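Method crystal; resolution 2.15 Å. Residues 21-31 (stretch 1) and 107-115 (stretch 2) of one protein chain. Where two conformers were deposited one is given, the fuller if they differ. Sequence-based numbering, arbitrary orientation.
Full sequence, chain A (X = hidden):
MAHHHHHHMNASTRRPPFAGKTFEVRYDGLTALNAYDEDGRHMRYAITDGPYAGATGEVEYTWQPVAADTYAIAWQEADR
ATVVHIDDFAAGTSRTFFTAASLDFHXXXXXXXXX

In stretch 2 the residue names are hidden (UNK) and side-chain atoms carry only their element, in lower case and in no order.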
ATOM      1  N   LYS A  21      10.111  -4.784   5.545  1.00 26.66           N
ATOM      2  CA  LYS A  21      10.317  -5.118   4.143  1.00 31.01           C
ATOM      3  C   LYS A  21       9.691  -4.054   3.257  1.00 32.79           C
ATOM      4  O   LYS A  21       8.786  -3.329   3.673  1.00 30.49           O
ATOM      5  CB  LYS A  21       9.706  -6.493   3.802  1.00 28.31           C
ATOM      6  CG  LYS A  21      10.397  -7.656   4.539  1.00 36.79           C
ATOM      7  CD  LYS A  21       9.538  -8.911   4.468  1.00 43.21           C
ATOM      8  CE  LYS A  21      10.072  -9.986   5.398  1.00 53.11           C
ATOM      9  NZ  LYS A  21       9.076 -11.079   5.554  1.00 60.38           N
ATOM     10  N   THR A  22      10.163  -3.986   2.012  1.00 33.66           N
ATOM     11  CA  THR A  22       9.680  -3.026   1.028  1.00 32.82           C
ATOM     12  C   THR A  22       9.186  -3.765  -0.208  1.00 31.71           C
ATOM     13  O   THR A  22       9.782  -4.758  -0.630  1.00 31.74           O
ATOM     14  CB  THR A  22      10.779  -2.017   0.661  1.00 31.51           C
ATOM     15  OG1 THR A  22      11.135  -1.273   1.830  1.00 30.19           O
ATOM     16  CG2 THR A  22      10.305  -1.037  -0.426  1.00 28.32           C
ATOM     17  N   PHE A  23       8.083  -3.279  -0.778  1.00 31.99           N
ATOM     18  CA  PHE A  23       7.435  -3.906  -1.922  1.00 31.31           C
ATOM     19  C   PHE A  23       7.176  -2.862  -2.992  1.00 28.00           C
ATOM     20  O   PHE A  23       6.806  -1.727  -2.685  1.00 30.40           O
ATOM     21  CB  PHE A  23       6.120  -4.599  -1.484  1.00 27.50           C
ATOM     22  CG  PHE A  23       6.346  -5.603  -0.409  1.00 31.79           C
ATOM     23  CD1 PHE A  23       6.629  -6.925  -0.735  1.00 29.65           C
ATOM     24  CD2 PHE A  23       6.406  -5.205   0.926  1.00 25.57           C
ATOM     25  CE1 PHE A  23       6.911  -7.852   0.255  1.00 29.92           C
ATOM     26  CE2 PHE A  23       6.687  -6.122   1.926  1.00 29.73           C
ATOM     27  CZ  PHE A  23       6.939  -7.453   1.592  1.00 31.12           C
ATOM     28  N   GLU A  24       7.384  -3.243  -4.247  1.00 33.41           N
ATOM     29  CA  GLU A  24       6.992  -2.406  -5.369  1.00 36.77           C
ATOM     30  C   GLU A  24       5.631  -2.848  -5.896  1.00 35.01           C
ATOM     31  O   GLU A  24       5.429  -4.030  -6.202  1.00 37.77           O
ATOM     32  CB  GLU A  24       8.025  -2.464  -6.489  1.00 40.85           C
ATOM     33  CG  GLU A  24       7.654  -1.572  -7.649  1.00 40.99           C
ATOM     34  CD  GLU A  24       8.732  -1.538  -8.717  1.00 49.23           C
ATOM     35  OE1 GLU A  24       8.860  -2.532  -9.466  1.00 52.25           O
ATOM     36  OE2 GLU A  24       9.456  -0.521  -8.791  1.00 49.50           O
ATOM     37  N   VAL A  25       4.703  -1.901  -6.007  1.00 30.45           N
ATOM     38  CA  VAL A  25       3.389  -2.154  -6.580  1.00 29.48           C
ATOM     39  C   VAL A  25       3.306  -1.419  -7.910  1.00 31.47           C
ATOM     40  O   VAL A  25       3.679  -0.245  -8.000  1.00 34.57           O
ATOM     41  CB  VAL A  25       2.256  -1.739  -5.620  1.00 34.96           C
ATOM     42  CG1 VAL A  25       2.133  -2.761  -4.490  1.00 35.20           C
ATOM     43  CG2 VAL A  25       2.487  -0.329  -5.032  1.00 27.47           C
ATOM     44  N   ARG A  26       2.838  -2.114  -8.945  1.00 33.24           N
ATOM     45  CA  ARG A  26       2.731  -1.545 -10.284  1.00 37.70           C
ATOM     46  C   ARG A  26       1.296  -1.684 -10.772  1.00 44.28           C
ATOM     47  O   ARG A  26       0.766  -2.796 -10.849  1.00 37.88           O
ATOM     48  CB  ARG A  26       3.699  -2.227 -11.261  1.00 41.44           C
ATOM     49  CG  ARG A  26       5.138  -2.350 -10.758  1.00 56.06           C
ATOM     50  CD  ARG A  26       6.098  -2.783 -11.876  1.00 65.54           C
ATOM     51  NE  ARG A  26       6.324  -1.687 -12.818  1.00 77.70           N
ATOM     52  CZ  ARG A  26       7.451  -0.984 -12.907  1.00 79.24           C
ATOM     53  NH1 ARG A  26       7.538   0.011 -13.782  1.00 78.66           N
ATOM     54  NH2 ARG A  26       8.491  -1.276 -12.133  1.00 75.79           N
ATOM     55  N   TYR A  27       0.674  -0.557 -11.106  1.00 37.10           N
ATOM     56  CA  TYR A  27      -0.680  -0.517 -11.628  1.00 37.95           C
ATOM     57  C   TYR A  27      -0.672   0.282 -12.923  1.00 42.27           C
ATOM     58  O   TYR A  27       0.312   0.940 -13.265  1.00 45.94           O
ATOM     59  CB  TYR A  27      -1.661   0.123 -10.635  1.00 36.05           C
ATOM     60  CG  TYR A  27      -1.463  -0.232  -9.175  1.00 32.26           C
ATOM     61  CD1 TYR A  27      -2.067  -1.354  -8.617  1.00 33.68           C
ATOM     62  CD2 TYR A  27      -0.700   0.573  -8.347  1.00 32.36           C
ATOM     63  CE1 TYR A  27      -1.900  -1.664  -7.272  1.00 30.11           C
ATOM     64  CE2 TYR A  27      -0.527   0.267  -7.011  1.00 31.00           C
ATOM     65  CZ  TYR A  27      -1.131  -0.855  -6.481  1.00 32.31           C
ATOM     66  OH  TYR A  27      -0.947  -1.157  -5.155  1.00 31.14           O
ATOM     67  N   ASP A  28      -1.775   0.230 -13.654  1.00 44.17           N
ATOM     68  CA  ASP A  28      -1.893   1.095 -14.815  1.00 48.20           C
ATOM     69  C   ASP A  28      -1.753   2.554 -14.385  1.00 57.98           C
ATOM     70  O   ASP A  28      -2.558   3.065 -13.598  1.00 54.21           O
ATOM     71  CB  ASP A  28      -3.224   0.855 -15.517  1.00 54.51           C
ATOM     72  CG  ASP A  28      -3.321   1.588 -16.830  1.00 67.15           C
ATOM     73  OD1 ASP A  28      -2.273   1.801 -17.476  1.00 78.07           O
ATOM     74  OD2 ASP A  28      -4.445   1.958 -17.217  1.00 78.60           O
ATOM     75  N   GLY A  29      -0.699   3.210 -14.862  1.00 55.64           N
ATOM     76  CA  GLY A  29      -0.482   4.614 -14.585  1.00 51.48           C
ATOM     77  C   GLY A  29       0.094   4.942 -13.226  1.00 52.21           C
ATOM     78  O   GLY A  29       0.123   6.121 -12.857  1.00 56.58           O
ATOM     79  N   LEU A  30       0.563   3.951 -12.470  1.00 45.43           N
ATOM     80  CA  LEU A  30       1.065   4.221 -11.130  1.00 39.99           C
ATOM     81  C   LEU A  30       2.022   3.116 -10.704  1.00 42.68           C
ATOM     82  O   LEU A  30       1.675   1.932 -10.763  1.00 41.87           O
ATOM     83  CB  LEU A  30      -0.096   4.342 -10.128  1.00 40.17           C
ATOM     84  CG  LEU A  30       0.277   4.416  -8.646  1.00 41.31           C
ATOM     85  CD1 LEU A  30       1.211   5.562  -8.413  1.00 38.26           C
ATOM     86  CD2 LEU A  30      -0.972   4.558  -7.779  1.00 45.30           C
ATOM     87  N   THR A  31       3.225   3.509 -10.291  1.00 44.19           N
ATOM     88  CA  THR A  31       4.178   2.618  -9.643  1.00 43.92           C
ATOM     89  C   THR A  31       4.584   3.242  -8.320  1.00 42.68           C
ATOM     90  O   THR A  31       4.845   4.446  -8.251  1.00 45.43           O
ATOM     91  CB  THR A  31       5.419   2.374 -10.500  1.00 42.73           C
ATOM     92  OG1 THR A  31       5.033   1.766 -11.734  1.00 49.08           O
ATOM     93  CG2 THR A  31       6.407   1.457  -9.777  1.00 43.96           C
ATOM     94  N   UNK A 107     -10.134   2.691  -8.519  1.00 27.90           N
ATOM     95  CA  UNK A 107      -9.845   1.278  -8.344  1.00 29.76           C
ATOM     96  C   UNK A 107      -8.706   0.911  -9.271  1.00 29.74           C
ATOM     97  O   UNK A 107      -8.739   1.243 -10.460  1.00 34.58           O
ATOM     98  c   UNK A 107     -12.303   0.800  -7.895  1.00 41.56           C
ATOM     99  c   UNK A 107     -11.069   0.420  -8.665  1.00 35.33           C
ATOM    100  c   UNK A 107     -15.728   0.873  -7.865  1.00 39.57           C
ATOM    101  n   UNK A 107     -14.658   0.126  -8.088  1.00 43.32           N
ATOM    102  n   UNK A 107     -16.770   0.350  -7.235  1.00 31.63           N
ATOM    103  n   UNK A 107     -15.758   2.132  -8.286  1.00 36.56           N
ATOM    104  c   UNK A 107     -13.481   0.595  -8.791  1.00 48.37           C
ATOM    105  N   UNK A 108      -7.697   0.245  -8.725  1.00 30.03           N
ATOM    106  CA  UNK A 108      -6.566  -0.217  -9.513  1.00 33.69           C
ATOM    107  C   UNK A 108      -6.206  -1.613  -9.042  1.00 34.74           C
ATOM    108  O   UNK A 108      -6.417  -1.962  -7.881  1.00 36.93           O
ATOM    109  c   UNK A 108      -5.479   2.086 -11.455  1.00 39.13           C
ATOM    110  c   UNK A 108      -5.369   2.121  -9.929  1.00 40.20           C
ATOM    111  c   UNK A 108      -5.343   0.702  -9.366  1.00 37.47           C
ATOM    112  c   UNK A 108      -4.112   2.863  -9.496  1.00 35.76           C
ATOM    113  N   UNK A 109      -5.666  -2.415  -9.943  1.00 35.46           N
ATOM    114  CA  UNK A 109      -5.096  -3.673  -9.502  1.00 40.51           C
ATOM    115  C   UNK A 109      -3.836  -3.945 -10.310  1.00 36.88           C
ATOM    116  O   UNK A 109      -3.771  -3.621 -11.498  1.00 38.83           O
ATOM    117  o   UNK A 109      -6.644  -4.759 -11.878  1.00 78.95           O
ATOM    118  o   UNK A 109      -5.622  -6.550 -11.083  1.00 69.04           O
ATOM    119  c   UNK A 109      -6.129  -5.416 -10.953  1.00 63.93           C
ATOM    120  c   UNK A 109      -6.113  -4.806  -9.612  1.00 47.03           C
ATOM    121  N   UNK A 110      -2.825  -4.490  -9.652  1.00 35.71           N
ATOM    122  CA  UNK A 110      -1.581  -4.758 -10.331  1.00 38.30           C
ATOM    123  C   UNK A 110      -0.731  -5.768  -9.611  1.00 37.39           C
ATOM    124  O   UNK A 110      -1.229  -6.601  -8.852  1.00 40.14           O
ATOM    125  N   UNK A 111       0.567  -5.692  -9.877  1.00 35.87           N
ATOM    126  CA  UNK A 111       1.537  -6.618  -9.335  1.00 34.76           C
ATOM    127  C   UNK A 111       2.107  -6.088  -8.025  1.00 40.97           C
ATOM    128  O   UNK A 111       2.050  -4.892  -7.730  1.00 30.89           O
ATOM    129  c   UNK A 111       2.669  -6.844 -10.330  1.00 39.35           C
ATOM    130  o   UNK A 111       3.308  -5.613 -10.604  1.00 44.44           O
ATOM    131  N   UNK A 112       2.669  -7.009  -7.250  1.00 38.00           N
ATOM    132  CA  UNK A 112       3.324  -6.695  -5.987  0.59 37.06           C
ATOM    133  C   UNK A 112       4.544  -7.593  -5.868  1.00 40.68           C
ATOM    134  O   UNK A 112       4.432  -8.813  -6.000  1.00 40.76           O
ATOM    135  c   UNK A 112       2.956  -6.712  -3.385  0.59 34.99           C
ATOM    136  c   UNK A 112       1.884  -6.210  -2.423  0.59 27.81           C
ATOM    137  c   UNK A 112       3.582  -7.992  -2.849  0.59 29.15           C
ATOM    138  c   UNK A 112       2.380  -6.904  -4.795  0.59 34.51           C
ATOM    139  N   UNK A 113       5.714  -6.997  -5.633  1.00 38.71           N
ATOM    140  CA  UNK A 113       6.912  -7.821  -5.509  1.00 43.44           C
ATOM    141  C   UNK A 113       7.887  -7.217  -4.502  1.00 42.86           C
ATOM    142  O   UNK A 113       8.006  -5.995  -4.374  1.00 41.58           O
ATOM    143  c   UNK A 113       8.258  -6.787  -7.407  1.00 62.73           C
ATOM    144  n   UNK A 113      10.157  -5.935  -8.702  1.00 82.25           N
ATOM    145  c   UNK A 113       7.609  -8.026  -6.859  1.00 50.26           C
ATOM    146  c   UNK A 113      11.385  -5.761  -8.218  1.00 89.32           C
ATOM    147  n   UNK A 113      12.050  -4.647  -8.494  1.00 93.51           N
ATOM    148  c   UNK A 113       9.326  -7.109  -8.448  1.00 75.37           C
ATOM    149  n   UNK A 113      11.955  -6.702  -7.470  1.00 87.60           N
ATOM    150  N   UNK A 114       8.583  -8.103  -3.792  1.00 46.01           N
ATOM    151  CA  UNK A 114       9.586  -7.702  -2.811  1.00 47.65           C
ATOM    152  C   UNK A 114      10.766  -7.005  -3.478  1.00 46.37           C
ATOM    153  O   UNK A 114      11.262  -7.450  -4.511  1.00 52.90           O
ATOM    154  c   UNK A 114      10.086  -8.927  -2.042  1.00 42.33           C
ATOM    155  N   UNK A 115      11.210  -5.902  -2.875  1.00 44.91           N
ATOM    156  CA  UNK A 115      12.367  -5.135  -3.349  1.00 47.73           C
ATOM    157  C   UNK A 115      13.633  -5.557  -2.606  1.00 54.49           C
ATOM    158  O   UNK A 115      13.575  -5.814  -1.404  1.00 54.27           O
ATOM    159  OXT UNK A 115      14.733  -5.638  -3.161  1.00 62.40           O
ATOM    160  c   UNK A 115      12.142  -3.614  -3.172  1.00 52.50           C
ATOM    161  c   UNK A 115      13.380  -2.824  -3.604  1.00 65.18           C
ATOM    162  c   UNK A 115      10.923  -3.165  -3.936  1.00 53.64           C
TER
HETATM  163  O   HOH W   1       5.261  -5.136  -8.661  1.00 35.19           O
HETATM  164  O   HOH W   2       7.610  -4.611  -9.602  1.00 55.24           O
HETATM  165  O   HOH W   3      -4.220  -1.053 -12.652  1.00 49.05           O

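Position 107 carries seven side-chain atoms: three carbons in a row, a nitrogen, then a carbon bearing two more nitrogens. That is a guanidinium on a three-carbon arm. It is out of reach of stretch 1. The residue is Arg107.

Position 108 has four carbons, forked at the second. Its CA-to-CB bond points toward stretch 1, and the carbons lie against Tyr27, Asp28 and Leu30. The fork after one CH2 identifies Leu108. Its CD1 is 3.8 Å from Tyr27 CB and 4.0 Å from Leu30 CD2, while CD2 is 3.8 Å from Asp28 O.

Position 109 has two carbons, the second carrying two oxygens. This is a short carboxylate. The CA-to-CB bond points away from stretch 1. The residue is Asp109. Its backbone does the local work: water 3 donates to Asp109 O (2.9 Å) and accepts from Asp28 N (2.9 Å).

Position 110 has no side-chain atoms, so it is Gly110. An ideal CB here would lie 1.7 Å from Arg26 O, a clash, and 3.1 Å from Tyr27 CD1. The bare backbone lets Gly110 N approach the edge of the Tyr27 ring, 3.4 Å from Tyr27 CD1. Gly110 CA also makes a CA-H...O contact with Arg26 O at 3.1 Å.

Position 111 has one carbon and one oxygen. The oxygen is 3.5 Å from Arg26 CB and 2.8 Å from water 1. A single CH2 bearing a hydroxyl is Ser111. Water 1 also donates to Glu24 O at 2.7 Å, so it links Ser111 OG to the stretch 1 backbone.

Position 112 has four carbons, forked at the second, on the same face as Phe23 and Val25. This is Leu112, deposited in two conformers, of which one is given. Its CD2 is 3.9 Å from Phe23 CD1, and its CD1 is 4.0 Å from Val25 CG1.

Position 113 again has three carbons, a nitrogen, and a carbon with two nitrogens. Its end comes nearer to stretch 1, with Glu24 OE1 at the guanidinium edge. It is Arg113. A long salt bridge joins Arg113 NE to Glu24 OE1 at 3.7 Å. Glu24 OE1 also pairs with Arg26 NH2 at 3.0 Å.

Position 114 has one carbon, 4.1 Å from Phe23 CE1. It is Ala114.

Position 115 has three carbons, branched at the first, and an OXT that marks the chain end. One branch carbon lies 3.9 Å from Glu24 CB. It is Val115.

The contact is an antiparallel strand pairing. Val115 N donates to Thr22 O at 2.9 Å. Glu24 N donates to Arg113 O at 2.8 Å, and Arg113 N to Glu24 O at 3.0 Å. Arg26 and Ser111 exchange two more bonds, Arg26 N to Ser111 O and Ser111 N to Arg26 O, each 3.1 Å. One face carries apolar Phe23, Val25, Leu112 and Ala114; the other carries Glu24, Arg26, Ser111 and Arg113. Leu108 extends the packing onto the turn from Tyr27 to Leu30.

Stretch 2, residues 107-115: RLDGSLRAV
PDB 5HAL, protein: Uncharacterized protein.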